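Alkaline serine protease (Pseudoalteromonas sp., PDB 1Y9Z) hydrolyses peptide bonds as a psychrophilic, subtilisin-like serine protease that carries an inserted beta-barrel domain beside its catalytic alpha/beta domain. Local coordinates at residues A[217-226]-A[344-355]; A[253-262]-A[272-282]. All blocks are in the same frame, centred on the assembly; numbering follows the deposited sequence.

Both contacts belong to the insert beta-barrel domain, and together they illustrate how distant pieces of chain become neighbours within one sheet. Their centres lie about 11 Å apart. Along the chain, contact 2 is nested inside the loop that contact 1 closes: strands 252-263 and 275-280 come after strand 214-221 and before strand 351-360. Across the sheet the order becomes 214-221, 351-360, 252-263, 275-280, so strand 351-360 joins the contacts. A salt bridge from Lys-345 NZ to Glu-259 OE1 (2.7 Å) ties them further. Contact 1 thus pairs an outgoing with a returning strand, probably near the two ends of the insert, consistent with an insertion that folds as a unit.

Contact 1 (A[217-226]-A[344-355])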
loop_
_atom_site.group_PDB
_atom_site.type_symbol
_atom_site.label_atom_id
_atom_site.label_comp_id
_atom_site.label_asym_id
_atom_site.label_seq_id
_atom_site.Cartn_x
_atom_site.Cartn_y
_atom_site.Cartn_z
ATOM N N ALA A 217 -0.228 -6.821 13.917
ATOM C CA ALA A 217 -1.272 -6.981 14.915
ATOM C C ALA A 217 -1.953 -8.324 14.695
ATOM O O ALA A 217 -1.802 -8.943 13.640
ATOM C CB ALA A 217 -2.284 -5.848 14.802
ATOM N N ASP A 218 -2.706 -8.774 15.692
ATOM C CA ASP A 218 -3.396 -10.046 15.583
ATOM C C ASP A 218 -4.571 -10.092 16.551
ATOM O O ASP A 218 -4.603 -9.363 17.547
ATOM C CB ASP A 218 -2.424 -11.191 15.894
ATOM C CG ASP A 218 -2.870 -12.521 15.311
ATOM O OD1 ASP A 218 -3.967 -12.588 14.717
ATOM O OD2 ASP A 218 -2.113 -13.506 15.446
ATOM N N ILE A 219 -5.541 -10.939 16.224
ATOM C CA ILE A 219 -6.723 -11.160 17.050
ATOM C C ILE A 219 -6.899 -12.667 17.039
ATOM O O ILE A 219 -7.007 -13.268 15.972
ATOM C CB ILE A 219 -7.997 -10.534 16.447
ATOM C CG1 ILE A 219 -7.866 -9.013 16.390
ATOM C CG2 ILE A 219 -9.210 -10.927 17.292
ATOM C CD1 ILE A 219 -9.022 -8.334 15.670
ATOM N N THR A 220 -6.917 -13.275 18.219
ATOM C CA THR A 220 -7.066 -14.717 18.314
ATOM C C THR A 220 -8.244 -15.118 19.189
ATOM O O THR A 220 -8.431 -14.585 20.282
ATOM C CB THR A 220 -5.789 -15.371 18.882
ATOM O OG1 THR A 220 -4.672 -15.045 18.046
ATOM C CG2 THR A 220 -5.945 -16.884 18.941
ATOM N N ILE A 221 -9.040 -16.053 18.683
ATOM C CA ILE A 221 -10.197 -16.574 19.401
ATOM C C ILE A 221 -10.301 -18.063 19.087
ATOM O O ILE A 221 -10.233 -18.464 17.925
ATOM C CB ILE A 221 -11.511 -15.879 18.965
ATOM C CG1 ILE A 221 -11.451 -14.383 19.289
ATOM C CG2 ILE A 221 -12.697 -16.515 19.685
ATOM C CD1 ILE A 221 -12.713 -13.616 18.919
ATOM N N GLY A 222 -10.450 -18.880 20.125
ATOM C CA GLY A 222 -10.555 -20.313 19.920
ATOM C C GLY A 222 -9.334 -20.908 19.245
ATOM O O GLY A 222 -9.442 -21.873 18.486
ATOM N N GLY A 223 -8.168 -20.329 19.513
ATOM C CA GLY A 223 -6.940 -20.830 18.923
ATOM C C GLY A 223 -6.749 -20.484 17.456
ATOM O O GLY A 223 -5.771 -20.911 16.841
ATOM N N GLN A 224 -7.677 -19.719 16.889
ATOM C CA GLN A 224 -7.584 -19.326 15.485
ATOM C C GLN A 224 -7.297 -17.832 15.353
ATOM O O GLN A 224 -7.733 -17.032 16.180
ATOM C CB GLN A 224 -8.875 -19.686 14.746
ATOM C CG GLN A 224 -9.142 -21.184 14.668
ATOM C CD GLN A 224 -8.103 -21.933 13.848
ATOM O OE1 GLN A 224 -8.125 -23.162 13.773
ATOM N NE2 GLN A 224 -7.192 -21.194 13.224
ATOM N N SER A 225 -6.566 -17.468 14.303
ATOM C CA SER A 225 -6.184 -16.079 14.069
ATOM C C SER A 225 -6.943 -15.363 12.952
ATOM O O SER A 225 -7.310 -15.966 11.944
ATOM C CB SER A 225 -4.683 -16.012 13.779
ATOM O OG SER A 225 -4.309 -14.734 13.298
ATOM N N TYR A 226 -7.159 -14.065 13.146
ATOM C CA TYR A 226 -7.852 -13.222 12.173
ATOM C C TYR A 226 -6.846 -12.429 11.341
ATOM O O TYR A 226 -7.222 -11.533 10.584
ATOM C CB TYR A 226 -8.776 -12.236 12.891
ATOM C CG TYR A 226 -10.050 -12.839 13.437
ATOM C CD1 TYR A 226 -11.139 -13.088 12.603
ATOM C CD2 TYR A 226 -10.174 -13.144 14.791
ATOM C CE1 TYR A 226 -12.325 -13.622 13.107
ATOM C CE2 TYR A 226 -11.354 -13.682 15.305
ATOM C CZ TYR A 226 -12.425 -13.915 14.457
ATOM O OH TYR A 226 -13.598 -14.432 14.962
ATOM N N LEU A 344 -17.049 -10.753 14.272
ATOM C CA LEU A 344 -16.638 -10.811 15.668
ATOM C C LEU A 344 -17.835 -10.708 16.609
ATOM O O LEU A 344 -17.761 -11.133 17.761
ATOM C CB LEU A 344 -15.632 -9.696 15.971
ATOM C CG LEU A 344 -14.236 -9.892 15.371
ATOM C CD1 LEU A 344 -13.412 -8.626 15.543
ATOM C CD2 LEU A 344 -13.555 -11.079 16.046
ATOM N N LYS A 345 -18.935 -10.144 16.116
ATOM C CA LYS A 345 -20.146 -10.003 16.920
ATOM C C LYS A 345 -20.642 -11.367 17.383
ATOM O O LYS A 345 -21.163 -11.508 18.492
ATOM C CB LYS A 345 -21.255 -9.322 16.114
ATOM C CG LYS A 345 -21.103 -7.821 15.952
ATOM C CD LYS A 345 -22.238 -7.261 15.100
ATOM C CE LYS A 345 -22.221 -5.742 15.064
ATOM N NZ LYS A 345 -22.502 -5.152 16.400
ATOM N N ALA A 346 -20.480 -12.367 16.525
ATOM C CA ALA A 346 -20.918 -13.724 16.830
ATOM C C ALA A 346 -20.031 -14.401 17.869
ATOM O O ALA A 346 -20.401 -15.435 18.429
ATOM C CB ALA A 346 -20.949 -14.554 15.555
ATOM N N LYS A 347 -18.866 -13.818 18.129
ATOM C CA LYS A 347 -17.929 -14.385 19.094
ATOM C C LYS A 347 -17.938 -13.666 20.439
ATOM O O LYS A 347 -17.098 -13.936 21.298
ATOM C CB LYS A 347 -16.513 -14.370 18.514
ATOM C CG LYS A 347 -16.385 -15.087 17.179
ATOM C CD LYS A 347 -16.839 -16.538 17.279
ATOM C CE LYS A 347 -16.759 -17.235 15.932
ATOM N NZ LYS A 347 -17.232 -18.645 16.006
ATOM N N LEU A 348 -18.886 -12.754 20.623
ATOM C CA LEU A 348 -18.984 -12.006 21.871
ATOM C C LEU A 348 -19.062 -12.928 23.085
ATOM O O LEU A 348 -19.793 -13.919 23.081
ATOM C CB LEU A 348 -20.208 -11.085 21.842
ATOM C CG LEU A 348 -20.145 -9.909 20.864
ATOM C CD1 LEU A 348 -21.439 -9.112 20.930
ATOM C CD2 LEU A 348 -18.957 -9.024 21.206
ATOM N N GLY A 349 -18.299 -12.593 24.121
ATOM C CA GLY A 349 -18.293 -13.394 25.332
ATOM C C GLY A 349 -17.154 -14.393 25.387
ATOM O O GLY A 349 -16.814 -14.899 26.457
ATOM N N GLN A 350 -16.555 -14.676 24.235
ATOM C CA GLN A 350 -15.454 -15.625 24.165
ATOM C C GLN A 350 -14.104 -14.976 24.454
ATOM O O GLN A 350 -13.895 -13.794 24.170
ATOM C CB GLN A 350 -15.427 -16.294 22.787
ATOM C CG GLN A 350 -16.635 -17.181 22.519
ATOM C CD GLN A 350 -16.604 -17.828 21.147
ATOM O OE1 GLN A 350 -15.618 -18.459 20.767
ATOM N NE2 GLN A 350 -17.693 -17.683 20.400
ATOM N N SER A 351 -13.194 -15.757 25.027
ATOM C CA SER A 351 -11.860 -15.270 25.359
ATOM C C SER A 351 -11.153 -14.828 24.084
ATOM O O SER A 351 -11.017 -15.603 23.137
ATOM C CB SER A 351 -11.051 -16.372 26.045
ATOM O OG SER A 351 -9.772 -15.899 26.432
ATOM N N THR A 352 -10.703 -13.579 24.070
ATOM C CA THR A 352 -10.027 -13.024 22.904
ATOM C C THR A 352 -8.699 -12.381 23.271
ATOM O O THR A 352 -8.572 -11.740 24.314
ATOM C CB THR A 352 -10.908 -11.958 22.223
ATOM O OG1 THR A 352 -12.187 -12.521 21.915
ATOM C CG2 THR A 352 -10.256 -11.465 20.937
ATOM N N THR A 353 -7.708 -12.558 22.405
ATOM C CA THR A 353 -6.396 -11.973 22.625
ATOM C C THR A 353 -6.090 -11.009 21.490
ATOM O O THR A 353 -6.070 -11.398 20.323
ATOM C CB THR A 353 -5.294 -13.046 22.668
ATOM O OG1 THR A 353 -5.568 -13.967 23.731
ATOM C CG2 THR A 353 -3.931 -12.403 22.906
ATOM N N VAL A 354 -5.877 -9.748 21.843
ATOM C CA VAL A 354 -5.545 -8.720 20.867
ATOM C C VAL A 354 -4.091 -8.368 21.111
ATOM O O VAL A 354 -3.674 -8.194 22.256
ATOM C CB VAL A 354 -6.403 -7.455 21.060
ATOM C CG1 VAL A 354 -5.985 -6.385 20.058
ATOM C CG2 VAL A 354 -7.869 -7.797 20.890
ATOM N N SER A 355 -3.313 -8.262 20.043
ATOM C CA SER A 355 -1.910 -7.948 20.213
ATOM C C SER A 355 -1.305 -7.095 19.114
ATOM O O SER A 355 -1.640 -7.238 17.939
ATOM C CB SER A 355 -1.108 -9.243 20.326
ATOM O OG SER A 355 -1.248 -10.024 19.153
HETATM O O HOH W 1 -3.768 -12.296 18.995
HETATM O O HOH W 2 -11.260 -18.285 22.846
#
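The phenol end of the Tyr-226 ring meets Leu-344 CD2 obliquely, with CZ only 3.4 Å from that methyl, while the hydroxyl OH lies against Lys-347 CG. Tyr-226 and Asp-218 belong to a beta hairpin with a type I' turn, Ile-221 to Gln-224, whose first strand pairs with strand 351-355 of the insert beta-barrel domain. A second flat group, the amide of Gln-350, turns its OE1 to Ile-221 CG2. The third is the carboxylate of Asp-218, whose OD1 receives Ser-225 OG on its syn lone pair at 2.6 Å and, weakly, the N-H of Ile-219. The strands are antiparallel, at 171°. Asp-218 and Thr-220 form the hydrogen-bonded pairs with Ser-355 and Thr-353, each exchanging two backbone bonds; that from Thr-220 N to Thr-353 O measures 2.9 Å. On one face of the sheet, Ile-219 and Ile-221 lie with Thr-352 and Val-354, where strand 333-336 adds valines around Ile-219. Ile-221 is fully extended (chi2 -179°), a shape that carries CD1 to 3.2 Å from Thr-352 OG1 and to 3.9 Å from Leu-344 CD2. The threonine hydroxyl, meanwhile, donates to Gln-350 O from above the carbonyl plane. The opposite face is more polar: one water links Thr-220 OG1 with Thr-353 O, while Thr-353 OG1 is bonded to Thr-254 of the next strand. At the turn, where direct strand bonding gives out, another water accepts from Gly-222 N at 2.9 Å and donates to Ser-351 O at 2.7 Å.

Contact 2 (A[253-262]-A[272-282]); sequences ATGALAECTV and MANKICLVERV
Ala-258 O is gripped from the neighbouring strand by two successive residues: Leu-278 N donates to it at 2.7 Å, with an N-H...O angle of 170°, and the CA-H of Cys-277 adds a softer contact. The pattern is that of parallel strands, here in the insert domain, which by sequence and topology resembles a protease-associated (PA) domain. Ala-258 N in turn binds Ile-276 O, and Cys-260 N approaches Leu-278 O nearly along the C=O axis. Farther on, a water replaces direct bonding, giving hydrogens to Glu-259 OE2 and Cys-260 O and accepting one from Glu-280 N; OE2 is also bonded to Tyr-309.

On one face the side chains of Leu-257 and Ile-276 cross at about a right angle, with CD1 of the leucine 3.8 Å from CG2 of the isoleucine. On the other, the turn before strand 275-280 brings Met-272 SD to 3.6 Å from Ala-258 CB. Lys-275 lies alongside: a bend at chi2 (-80°) lays CD over Ala-256, tightly, 3.5 Å from CB and 3.2 Å from O. With a serine in place of Lys-275, Ala-256 would probably lose this aliphatic cover, leaving a gap beside its CB and carbonyl. Gly-255 has no room for a side chain, since a CB would strike Asn-274 O.

Strand 252-263 is flanked on its other edge by strand 351-360, and strand 275-280 by the parallel strand 305-309. Helix 291-300, tied to strand 275-280 by the disulfide Cys-277 to Cys-298, lies between strands 275-280 and 305-309 in the chain and completes a beta-alpha-beta crossover.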
loop_
_atom_site.group_PDB
_atom_site.type_symbol
_atom_site.label_atom_id
_atom_site.label_comp_id
_atom_site.label_asym_id
_atom_site.label_seq_id
_atom_site.Cartn_x
_atom_site.Cartn_y
_atom_site.Cartn_z
ATOM N N ALA A 253 -3.242 -8.381 25.079
ATOM C CA ALA A 253 -4.300 -8.309 26.076
ATOM C C ALA A 253 -5.272 -9.450 25.817
ATOM O O ALA A 253 -5.589 -9.756 24.667
ATOM C CB ALA A 253 -5.024 -6.971 25.985
ATOM N N THR A 254 -5.736 -10.084 26.889
ATOM C CA THR A 254 -6.667 -11.198 26.771
ATOM C C THR A 254 -7.863 -11.009 27.697
ATOM O O THR A 254 -7.709 -10.623 28.854
ATOM C CB THR A 254 -5.983 -12.535 27.121
ATOM O OG1 THR A 254 -4.881 -12.755 26.233
ATOM C CG2 THR A 254 -6.970 -13.689 26.989
ATOM N N GLY A 255 -9.052 -11.285 27.174
ATOM C CA GLY A 255 -10.260 -11.144 27.965
ATOM C C GLY A 255 -11.498 -11.487 27.162
ATOM O O GLY A 255 -11.423 -11.689 25.951
ATOM N N ALA A 256 -12.641 -11.565 27.833
ATOM C CA ALA A 256 -13.889 -11.879 27.154
ATOM C C ALA A 256 -14.236 -10.742 26.199
ATOM O O ALA A 256 -14.087 -9.568 26.540
ATOM C CB ALA A 256 -15.006 -12.073 28.171
ATOM N N LEU A 257 -14.693 -11.095 25.002
ATOM C CA LEU A 257 -15.058 -10.096 24.007
ATOM C C LEU A 257 -16.396 -9.450 24.352
ATOM O O LEU A 257 -17.394 -10.140 24.564
ATOM C CB LEU A 257 -15.142 -10.736 22.618
ATOM C CG LEU A 257 -15.414 -9.781 21.449
ATOM C CD1 LEU A 257 -14.253 -8.806 21.303
ATOM C CD2 LEU A 257 -15.604 -10.581 20.170
ATOM N N ALA A 258 -16.401 -8.123 24.414
ATOM C CA ALA A 258 -17.608 -7.365 24.717
ATOM C C ALA A 258 -17.656 -6.172 23.773
ATOM O O ALA A 258 -16.627 -5.566 23.477
ATOM C CB ALA A 258 -17.582 -6.890 26.163
ATOM N N GLU A 259 -18.848 -5.835 23.295
ATOM C CA GLU A 259 -18.986 -4.716 22.375
ATOM C C GLU A 259 -19.643 -3.489 22.984
ATOM O O GLU A 259 -20.603 -3.591 23.751
ATOM C CB GLU A 259 -19.770 -5.145 21.130
ATOM C CG GLU A 259 -20.258 -3.977 20.280
ATOM C CD GLU A 259 -20.769 -4.406 18.921
ATOM O OE1 GLU A 259 -21.491 -5.422 18.842
ATOM O OE2 GLU A 259 -20.455 -3.716 17.927
ATOM N N CYS A 260 -19.107 -2.326 22.639
ATOM C CA CYS A 260 -19.648 -1.065 23.113
ATOM C C CYS A 260 -20.636 -0.612 22.046
ATOM O O CYS A 260 -20.237 -0.104 20.998
ATOM C CB CYS A 260 -18.541 -0.024 23.264
ATOM S SG CYS A 260 -19.130 1.552 23.957
ATOM N N THR A 261 -21.923 -0.812 22.311
ATOM C CA THR A 261 -22.964 -0.437 21.363
ATOM C C THR A 261 -22.955 1.056 21.062
ATOM O O THR A 261 -22.836 1.883 21.966
ATOM C CB THR A 261 -24.360 -0.832 21.888
ATOM O OG1 THR A 261 -24.418 -2.254 22.066
ATOM C CG2 THR A 261 -25.442 -0.409 20.903
ATOM N N VAL A 262 -23.079 1.391 19.783
ATOM C CA VAL A 262 -23.094 2.782 19.352
ATOM C C VAL A 262 -24.524 3.216 19.056
ATOM O O VAL A 262 -25.203 2.622 18.218
ATOM C CB VAL A 262 -22.237 2.985 18.084
ATOM C CG1 VAL A 262 -22.303 4.438 17.636
ATOM C CG2 VAL A 262 -20.798 2.579 18.361
ATOM N N MET A 272 -16.154 -2.453 30.845
ATOM C CA MET A 272 -15.233 -3.200 29.994
ATOM C C MET A 272 -14.027 -3.747 30.747
ATOM O O MET A 272 -13.073 -4.225 30.132
ATOM C CB MET A 272 -14.749 -2.316 28.840
ATOM C CG MET A 272 -15.773 -2.101 27.738
ATOM S SD MET A 272 -16.206 -3.629 26.887
ATOM C CE MET A 272 -17.689 -3.122 26.023
ATOM N N ALA A 273 -14.064 -3.679 32.073
ATOM C CA ALA A 273 -12.959 -4.181 32.878
ATOM C C ALA A 273 -12.692 -5.645 32.544
ATOM O O ALA A 273 -13.621 -6.447 32.448
ATOM C CB ALA A 273 -13.282 -4.030 34.361
ATOM N N ASN A 274 -11.419 -5.984 32.358
ATOM C CA ASN A 274 -11.012 -7.351 32.039
ATOM C C ASN A 274 -11.645 -7.887 30.757
ATOM O O ASN A 274 -11.765 -9.099 30.578
ATOM C CB ASN A 274 -11.353 -8.286 33.202
ATOM C CG ASN A 274 -10.542 -7.985 34.448
ATOM O OD1 ASN A 274 -9.314 -8.088 34.441
ATOM N ND2 ASN A 274 -11.225 -7.611 35.523
ATOM N N LYS A 275 -12.034 -6.985 29.863
ATOM C CA LYS A 275 -12.662 -7.390 28.610
ATOM C C LYS A 275 -11.955 -6.817 27.386
ATOM O O LYS A 275 -11.233 -5.823 27.478
ATOM C CB LYS A 275 -14.118 -6.917 28.583
ATOM C CG LYS A 275 -15.009 -7.468 29.685
ATOM C CD LYS A 275 -15.494 -8.872 29.369
ATOM C CE LYS A 275 -16.562 -9.314 30.364
ATOM N NZ LYS A 275 -17.144 -10.642 30.020
ATOM N N ILE A 276 -12.156 -7.469 26.245
ATOM C CA ILE A 276 -11.611 -6.989 24.980
ATOM C C ILE A 276 -12.817 -6.250 24.421
ATOM O O ILE A 276 -13.879 -6.838 24.213
ATOM C CB ILE A 276 -11.214 -8.142 24.034
ATOM C CG1 ILE A 276 -10.022 -8.908 24.618
ATOM C CG2 ILE A 276 -10.867 -7.589 22.656
ATOM C CD1 ILE A 276 -8.797 -8.047 24.879
ATOM N N CYS A 277 -12.647 -4.956 24.193
ATOM C CA CYS A 277 -13.728 -4.102 23.731
ATOM C C CYS A 277 -13.825 -3.913 22.224
ATOM O O CYS A 277 -12.934 -3.343 21.595
ATOM C CB CYS A 277 -13.578 -2.755 24.425
ATOM S SG CYS A 277 -14.904 -1.523 24.255
ATOM N N LEU A 278 -14.924 -4.406 21.662
ATOM C CA LEU A 278 -15.202 -4.286 20.236
ATOM C C LEU A 278 -16.068 -3.043 20.074
ATOM O O LEU A 278 -17.036 -2.856 20.813
ATOM C CB LEU A 278 -15.968 -5.516 19.740
ATOM C CG LEU A 278 -16.362 -5.564 18.260
ATOM C CD1 LEU A 278 -15.113 -5.690 17.396
ATOM C CD2 LEU A 278 -17.288 -6.745 18.021
ATOM N N VAL A 279 -15.724 -2.186 19.120
ATOM C CA VAL A 279 -16.498 -0.971 18.910
ATOM C C VAL A 279 -16.480 -0.503 17.461
ATOM O O VAL A 279 -15.447 -0.546 16.788
ATOM C CB VAL A 279 -15.985 0.177 19.813
ATOM C CG1 VAL A 279 -14.535 0.499 19.483
ATOM C CG2 VAL A 279 -16.865 1.408 19.641
ATOM N N GLU A 280 -17.639 -0.065 16.984
ATOM C CA GLU A 280 -17.755 0.428 15.623
ATOM C C GLU A 280 -17.143 1.820 15.576
ATOM O O GLU A 280 -17.316 2.617 16.499
ATOM C CB GLU A 280 -19.225 0.494 15.204
ATOM C CG GLU A 280 -19.442 0.974 13.777
ATOM C CD GLU A 280 -20.911 1.129 13.437
ATOM O OE1 GLU A 280 -21.584 1.948 14.093
ATOM O OE2 GLU A 280 -21.389 0.433 12.517
ATOM N N ARG A 281 -16.416 2.104 14.504
ATOM C CA ARG A 281 -15.788 3.405 14.339
ATOM C C ARG A 281 -16.843 4.491 14.129
ATOM O O ARG A 281 -17.759 4.330 13.324
ATOM C CB ARG A 281 -14.832 3.375 13.140
ATOM C CG ARG A 281 -14.246 4.731 12.771
ATOM C CD ARG A 281 -13.266 4.619 11.611
ATOM N NE ARG A 281 -12.088 3.838 11.979
ATOM C CZ ARG A 281 -11.729 2.692 11.406
ATOM N NH1 ARG A 281 -12.449 2.172 10.421
ATOM N NH2 ARG A 281 -10.646 2.058 11.832
ATOM N N VAL A 282 -16.716 5.586 14.873
ATOM C CA VAL A 282 -17.639 6.708 14.747
ATOM C C VAL A 282 -16.894 7.810 14.008
ATOM O O VAL A 282 -15.924 8.367 14.522
ATOM C CB VAL A 282 -18.091 7.239 16.125
ATOM C CG1 VAL A 282 -18.971 8.471 15.944
ATOM C CG2 VAL A 282 -18.854 6.158 16.870
HETATM O O HOH W 3 -20.143 -0.964 18.231
#